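Long-range contacts in PT26-6P (Thermococcus sp., PDB 2WB7), which is of unknown function but is encoded by a euryarchaeal mobile genetic element and combines two immunoglobulin-like domains with a helical domain: residues K285-P290 / P335-L340; T91-D96 / R166-G171. All coordinates share one frame; numbering follows the deposited sequence.

In the fold
Both contacts pair neighbouring antiparallel strands, each in a different immunoglobulin-like domain, so they share no structural element; their centres lie about 38 Å apart and their nearest atoms about 21 Å. Contact 1, in the second domain, joins strand 336-343, outermost in its sheet within the chain, to strand 281-290, and sits nearer the middle of the molecule, about 14 Å from its centre against about 32 Å for contact 2. Both are partly buried. In contact 1 aromatic and aliphatic groups dominate both faces, with a lysine ammonium in an off-centre cation-pi contact to one ring. In contact 2 small aliphatic residues line the buried face, while a tyrosine and a charged arginine lie on the other.

Contact 1 of 2, residues K285-P290 / P335-L340; sequences KFLITP and PTFFGL
This antiparallel pairing joins strand 336-343, outermost in its eight-stranded sheet within the chain, to strand 281-290 in the second immunoglobulin-like domain. Two hydrogen-bonded pairs carry it, Phe286 with Phe338 and Ile288 with Thr336. Phe286 N meets Phe338 O at 2.6 Å and nearly straight, at 171°, whereas Phe338 N returns to Phe286 O at a more bent angle. On one face, methyl CD1 of Leu287 stands over the centre of the Phe337 ring, 3.7 Å from the centroid, in a CH-pi contact; CG anti to the backbone N (chi1 -172°) leads it there. Lys285 bends at its last torsion, and NZ makes an off-centre cation-pi contact 4.4 Å from the same ring's centroid. His25 of helix 21-34 meets Phe337 edge-to-face. On the other face, Ile288 CD1 approaches Phe338 CE1 to 3.5 Å, the two side chains crossing at about a right angle, while Phe286 stacks with Phe308. Phe337 thus combines a methyl contact with a lysine ammonium contact, so the attachment of this strand probably draws on dispersion and electrostatic attraction as well as on its backbone bonds.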
loop_
_atom_site.group_PDB
_atom_site.type_symbol
_atom_site.label_atom_id
_atom_site.label_comp_id
_atom_site.label_asym_id
_atom_site.label_seq_id
_atom_site.Cartn_x
_atom_site.Cartn_y
_atom_site.Cartn_z
ATOM N N LYS A 285 1.740 13.842 7.434
ATOM C CA LYS A 285 2.351 13.156 8.558
ATOM C C LYS A 285 2.344 11.670 8.179
ATOM O O LYS A 285 1.280 11.085 7.924
ATOM C CB LYS A 285 1.505 13.406 9.809
ATOM C CG LYS A 285 2.274 13.646 11.103
ATOM C CD LYS A 285 1.297 13.872 12.280
ATOM C CE LYS A 285 1.972 14.526 13.483
ATOM N NZ LYS A 285 2.705 13.547 14.372
ATOM N N PHE A 286 3.520 11.060 8.106
ATOM C CA PHE A 286 3.598 9.662 7.712
ATOM C C PHE A 286 4.029 8.758 8.859
ATOM O O PHE A 286 4.975 9.059 9.579
ATOM C CB PHE A 286 4.574 9.485 6.559
ATOM C CG PHE A 286 4.236 10.285 5.342
ATOM C CD1 PHE A 286 4.744 11.571 5.173
ATOM C CD2 PHE A 286 3.447 9.739 4.339
ATOM C CE1 PHE A 286 4.450 12.315 4.028
ATOM C CE2 PHE A 286 3.147 10.474 3.182
ATOM C CZ PHE A 286 3.652 11.763 3.027
ATOM N N LEU A 287 3.331 7.646 9.020
ATOM C CA LEU A 287 3.706 6.644 9.994
ATOM C C LEU A 287 4.408 5.503 9.275
ATOM O O LEU A 287 3.898 4.986 8.274
ATOM C CB LEU A 287 2.445 6.112 10.650
ATOM C CG LEU A 287 2.651 5.192 11.831
ATOM C CD1 LEU A 287 3.711 5.777 12.734
ATOM C CD2 LEU A 287 1.361 5.103 12.563
ATOM N N ILE A 288 5.579 5.114 9.759
ATOM C CA ILE A 288 6.261 3.944 9.225
ATOM C C ILE A 288 6.288 2.854 10.294
ATOM O O ILE A 288 6.822 3.068 11.360
ATOM C CB ILE A 288 7.694 4.282 8.790
ATOM C CG1 ILE A 288 7.692 5.382 7.732
ATOM C CG2 ILE A 288 8.382 3.056 8.220
ATOM C CD1 ILE A 288 9.077 5.720 7.228
ATOM N N THR A 289 5.697 1.698 10.016
ATOM C CA THR A 289 5.564 0.641 11.031
ATOM C C THR A 289 6.067 -0.680 10.503
ATOM O O THR A 289 5.649 -1.109 9.429
ATOM C CB THR A 289 4.082 0.380 11.406
ATOM O OG1 THR A 289 3.338 1.596 11.328
ATOM C CG2 THR A 289 3.959 -0.190 12.807
ATOM N N PRO A 290 6.958 -1.343 11.249
ATOM C CA PRO A 290 7.261 -2.695 10.813
ATOM C C PRO A 290 5.960 -3.474 10.938
ATOM O O PRO A 290 5.126 -3.141 11.783
ATOM C CB PRO A 290 8.283 -3.173 11.840
ATOM C CG PRO A 290 8.015 -2.325 13.060
ATOM C CD PRO A 290 7.676 -0.980 12.482
ATOM N N PRO A 335 7.056 2.244 15.538
ATOM C CA PRO A 335 6.391 3.157 14.604
ATOM C C PRO A 335 6.977 4.551 14.744
ATOM O O PRO A 335 7.282 4.982 15.845
ATOM C CB PRO A 335 4.933 3.145 15.079
ATOM C CG PRO A 335 4.772 1.811 15.728
ATOM C CD PRO A 335 6.096 1.515 16.381
ATOM N N THR A 336 7.156 5.251 13.641
ATOM C CA THR A 336 7.705 6.579 13.725
ATOM C C THR A 336 7.034 7.487 12.740
ATOM O O THR A 336 6.707 7.084 11.627
ATOM C CB THR A 336 9.178 6.574 13.408
ATOM O OG1 THR A 336 9.753 5.394 13.963
ATOM C CG2 THR A 336 9.849 7.816 13.984
ATOM N N PHE A 337 6.852 8.728 13.164
ATOM C CA PHE A 337 6.150 9.710 12.371
ATOM C C PHE A 337 7.128 10.648 11.707
ATOM O O PHE A 337 8.146 11.007 12.279
ATOM C CB PHE A 337 5.222 10.525 13.251
ATOM C CG PHE A 337 3.980 9.805 13.650
ATOM C CD1 PHE A 337 2.889 9.772 12.793
ATOM C CD2 PHE A 337 3.885 9.186 14.894
ATOM C CE1 PHE A 337 1.730 9.128 13.161
ATOM C CE2 PHE A 337 2.724 8.538 15.275
ATOM C CZ PHE A 337 1.646 8.504 14.400
ATOM N N PHE A 338 6.790 11.051 10.494
ATOM C CA PHE A 338 7.609 11.960 9.733
ATOM C C PHE A 338 6.667 12.973 9.132
ATOM O O PHE A 338 5.591 12.619 8.656
ATOM C CB PHE A 338 8.357 11.199 8.639
ATOM C CG PHE A 338 9.268 10.123 9.172
ATOM C CD1 PHE A 338 8.792 8.845 9.415
ATOM C CD2 PHE A 338 10.595 10.399 9.460
ATOM C CE1 PHE A 338 9.630 7.862 9.914
ATOM C CE2 PHE A 338 11.437 9.413 9.964
ATOM C CZ PHE A 338 10.955 8.146 10.185
ATOM N N GLY A 339 7.048 14.239 9.179
ATOM C CA GLY A 339 6.204 15.296 8.651
ATOM C C GLY A 339 6.699 15.813 7.328
ATOM O O GLY A 339 7.877 15.710 7.016
ATOM N N LEU A 340 5.785 16.351 6.531
ATOM C CA LEU A 340 6.139 17.042 5.295
ATOM C C LEU A 340 5.147 18.149 5.139
ATOM O O LEU A 340 3.959 17.932 5.271
ATOM C CB LEU A 340 6.042 16.129 4.077
ATOM C CG LEU A 340 6.414 16.815 2.763
ATOM C CD1 LEU A 340 7.743 17.523 2.896
ATOM C CD2 LEU A 340 6.464 15.818 1.645
#

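Contact 2 of 2, residues T91-D96 / R166-G171; sequences TAYVID and RVIVKG
Four backbone hydrogen bonds unite Thr91-Asp96 with Arg166-Gly171, two in each of the antiparallel pairs Thr91 with Ile168 and Tyr93 with Arg166. Ile168 N lies 2.8 Å from Thr91 O, and Arg166 N 3.1 Å from Tyr93 O. In the Tyr93 pair the donors approach nearly along the C=O axes. Arg166 NH2 forms a salt bridge with Glu213; Lys211 NZ lies close to Arg166 NE, so Glu213 probably offsets more than one positive charge.

Tyr93 and Arg166 rise alongside each other in the same direction. Both place CG between the backbone N and the carbonyl carbon (chi1 54° and 81°), which raises the ring and the arginine chain together from the same face of the sheet. Arg166 CG lies 3.3 Å from Tyr93 CE2, and CD packs beside the hydroxyl. Tyr93 OH then sits at the edge of the guanidinium, in its plane, with the phenol ring turned 77° from that plane. Two residues further along the strand, Ile95 extends CG1 anti to the backbone N and lays CD1 over one guanidinium face, 3.5 Å from Arg166 NH1. The guanidinium is therefore bordered by the phenol oxygen at its edge and a methyl over a face. On the buried face Ala92 CB meets Val167 CG2 at 4.2 Å, a light apolar contact.

Within this six-stranded antiparallel sheet, strand 85-96 also pairs with strands 101-102 and 104-108, and strand 163-178 with 198-213. Thr104 touches both Thr91 and Tyr93, whereas Val167 and Val169 pack against Ile55 and Ile53 of strand 52-62, which belongs to the other sheet of the domain.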
loop_
_atom_site.group_PDB
_atom_site.type_symbol
_atom_site.label_atom_id
_atom_site.label_comp_id
_atom_site.label_asym_id
_atom_site.label_seq_id
_atom_site.Cartn_x
_atom_site.Cartn_y
_atom_site.Cartn_z
ATOM N N THR A 91 21.151 -26.407 2.146
ATOM C CA THR A 91 21.283 -25.221 1.337
ATOM C C THR A 91 19.941 -24.895 0.705
ATOM O O THR A 91 19.340 -25.742 0.047
ATOM C CB THR A 91 22.331 -25.444 0.232
ATOM O OG1 THR A 91 23.639 -25.347 0.797
ATOM C CG2 THR A 91 22.183 -24.427 -0.884
ATOM N N ALA A 92 19.466 -23.671 0.914
ATOM C CA ALA A 92 18.259 -23.212 0.233
ATOM C C ALA A 92 18.462 -21.873 -0.491
ATOM O O ALA A 92 19.280 -21.032 -0.092
ATOM C CB ALA A 92 17.084 -23.142 1.200
ATOM N N TYR A 93 17.710 -21.694 -1.567
ATOM C CA TYR A 93 17.786 -20.478 -2.352
ATOM C C TYR A 93 16.585 -20.343 -3.278
ATOM O O TYR A 93 15.804 -21.289 -3.462
ATOM C CB TYR A 93 19.084 -20.433 -3.160
ATOM C CG TYR A 93 19.303 -21.644 -4.034
ATOM C CD1 TYR A 93 20.191 -22.647 -3.656
ATOM C CD2 TYR A 93 18.621 -21.789 -5.233
ATOM C CE1 TYR A 93 20.388 -23.759 -4.454
ATOM C CE2 TYR A 93 18.812 -22.888 -6.033
ATOM C CZ TYR A 93 19.695 -23.869 -5.647
ATOM O OH TYR A 93 19.878 -24.966 -6.459
ATOM N N VAL A 94 16.445 -19.145 -3.839
ATOM C CA VAL A 94 15.384 -18.836 -4.781
ATOM C C VAL A 94 15.963 -18.968 -6.172
ATOM O O VAL A 94 17.109 -18.591 -6.410
ATOM C CB VAL A 94 14.853 -17.404 -4.578
ATOM C CG1 VAL A 94 14.119 -16.917 -5.815
ATOM C CG2 VAL A 94 13.955 -17.337 -3.351
ATOM N N ILE A 95 15.191 -19.528 -7.089
ATOM C CA ILE A 95 15.679 -19.683 -8.446
ATOM C C ILE A 95 14.676 -19.120 -9.443
ATOM O O ILE A 95 13.478 -19.388 -9.352
ATOM C CB ILE A 95 16.024 -21.171 -8.761
ATOM C CG1 ILE A 95 16.467 -21.326 -10.215
ATOM C CG2 ILE A 95 14.844 -22.083 -8.458
ATOM C CD1 ILE A 95 16.870 -22.729 -10.581
ATOM N N ASP A 96 15.159 -18.315 -10.380
ATOM C CA ASP A 96 14.266 -17.748 -11.390
ATOM C C ASP A 96 14.211 -18.643 -12.617
ATOM O O ASP A 96 14.908 -19.652 -12.695
ATOM C CB ASP A 96 14.684 -16.328 -11.788
ATOM C CG ASP A 96 16.023 -16.290 -12.500
ATOM O OD1 ASP A 96 16.639 -15.202 -12.507
ATOM O OD2 ASP A 96 16.468 -17.338 -13.033
ATOM N N ARG A 166 14.289 -23.900 -3.928
ATOM C CA ARG A 166 14.765 -25.264 -3.842
ATOM C C ARG A 166 15.753 -25.486 -2.692
ATOM O O ARG A 166 16.500 -24.578 -2.286
ATOM C CB ARG A 166 15.293 -25.767 -5.195
ATOM C CG ARG A 166 16.709 -25.350 -5.569
ATOM C CD ARG A 166 17.250 -26.280 -6.679
ATOM N NE ARG A 166 16.369 -26.389 -7.855
ATOM C CZ ARG A 166 16.758 -26.166 -9.115
ATOM N NH1 ARG A 166 18.013 -25.818 -9.377
ATOM N NH2 ARG A 166 15.897 -26.292 -10.118
ATOM N N VAL A 167 15.712 -26.703 -2.154
ATOM C CA VAL A 167 16.494 -27.080 -0.988
ATOM C C VAL A 167 17.374 -28.290 -1.292
ATOM O O VAL A 167 16.970 -29.212 -2.009
ATOM C CB VAL A 167 15.579 -27.427 0.196
ATOM C CG1 VAL A 167 16.401 -27.629 1.469
ATOM C CG2 VAL A 167 14.530 -26.336 0.391
ATOM N N ILE A 168 18.580 -28.290 -0.744
ATOM C CA ILE A 168 19.489 -29.402 -0.950
ATOM C C ILE A 168 20.046 -29.873 0.378
ATOM O O ILE A 168 20.671 -29.107 1.110
ATOM C CB ILE A 168 20.619 -29.032 -1.914
ATOM C CG1 ILE A 168 20.019 -28.691 -3.281
ATOM C CG2 ILE A 168 21.627 -30.173 -2.023
ATOM C CD1 ILE A 168 21.047 -28.461 -4.391
ATOM N N VAL A 169 19.783 -31.139 0.693
ATOM C CA VAL A 169 20.270 -31.731 1.926
ATOM C C VAL A 169 21.356 -32.753 1.618
ATOM O O VAL A 169 21.203 -33.606 0.731
ATOM C CB VAL A 169 19.137 -32.400 2.747
ATOM C CG1 VAL A 169 19.621 -32.731 4.170
ATOM C CG2 VAL A 169 17.898 -31.512 2.766
ATOM N N LYS A 170 22.442 -32.665 2.370
ATOM C CA LYS A 170 23.564 -33.555 2.187
ATOM C C LYS A 170 24.022 -34.106 3.527
ATOM O O LYS A 170 23.891 -33.449 4.568
ATOM C CB LYS A 170 24.710 -32.815 1.504
ATOM C CG LYS A 170 24.384 -32.375 0.095
ATOM C CD LYS A 170 25.595 -31.743 -0.575
ATOM C CE LYS A 170 25.243 -31.276 -1.980
ATOM N NZ LYS A 170 26.399 -30.601 -2.649
ATOM N N GLY A 171 24.561 -35.320 3.487
ATOM C CA GLY A 171 25.074 -35.984 4.671
ATOM C C GLY A 171 25.131 -37.476 4.432
ATOM O O GLY A 171 25.049 -37.927 3.281
#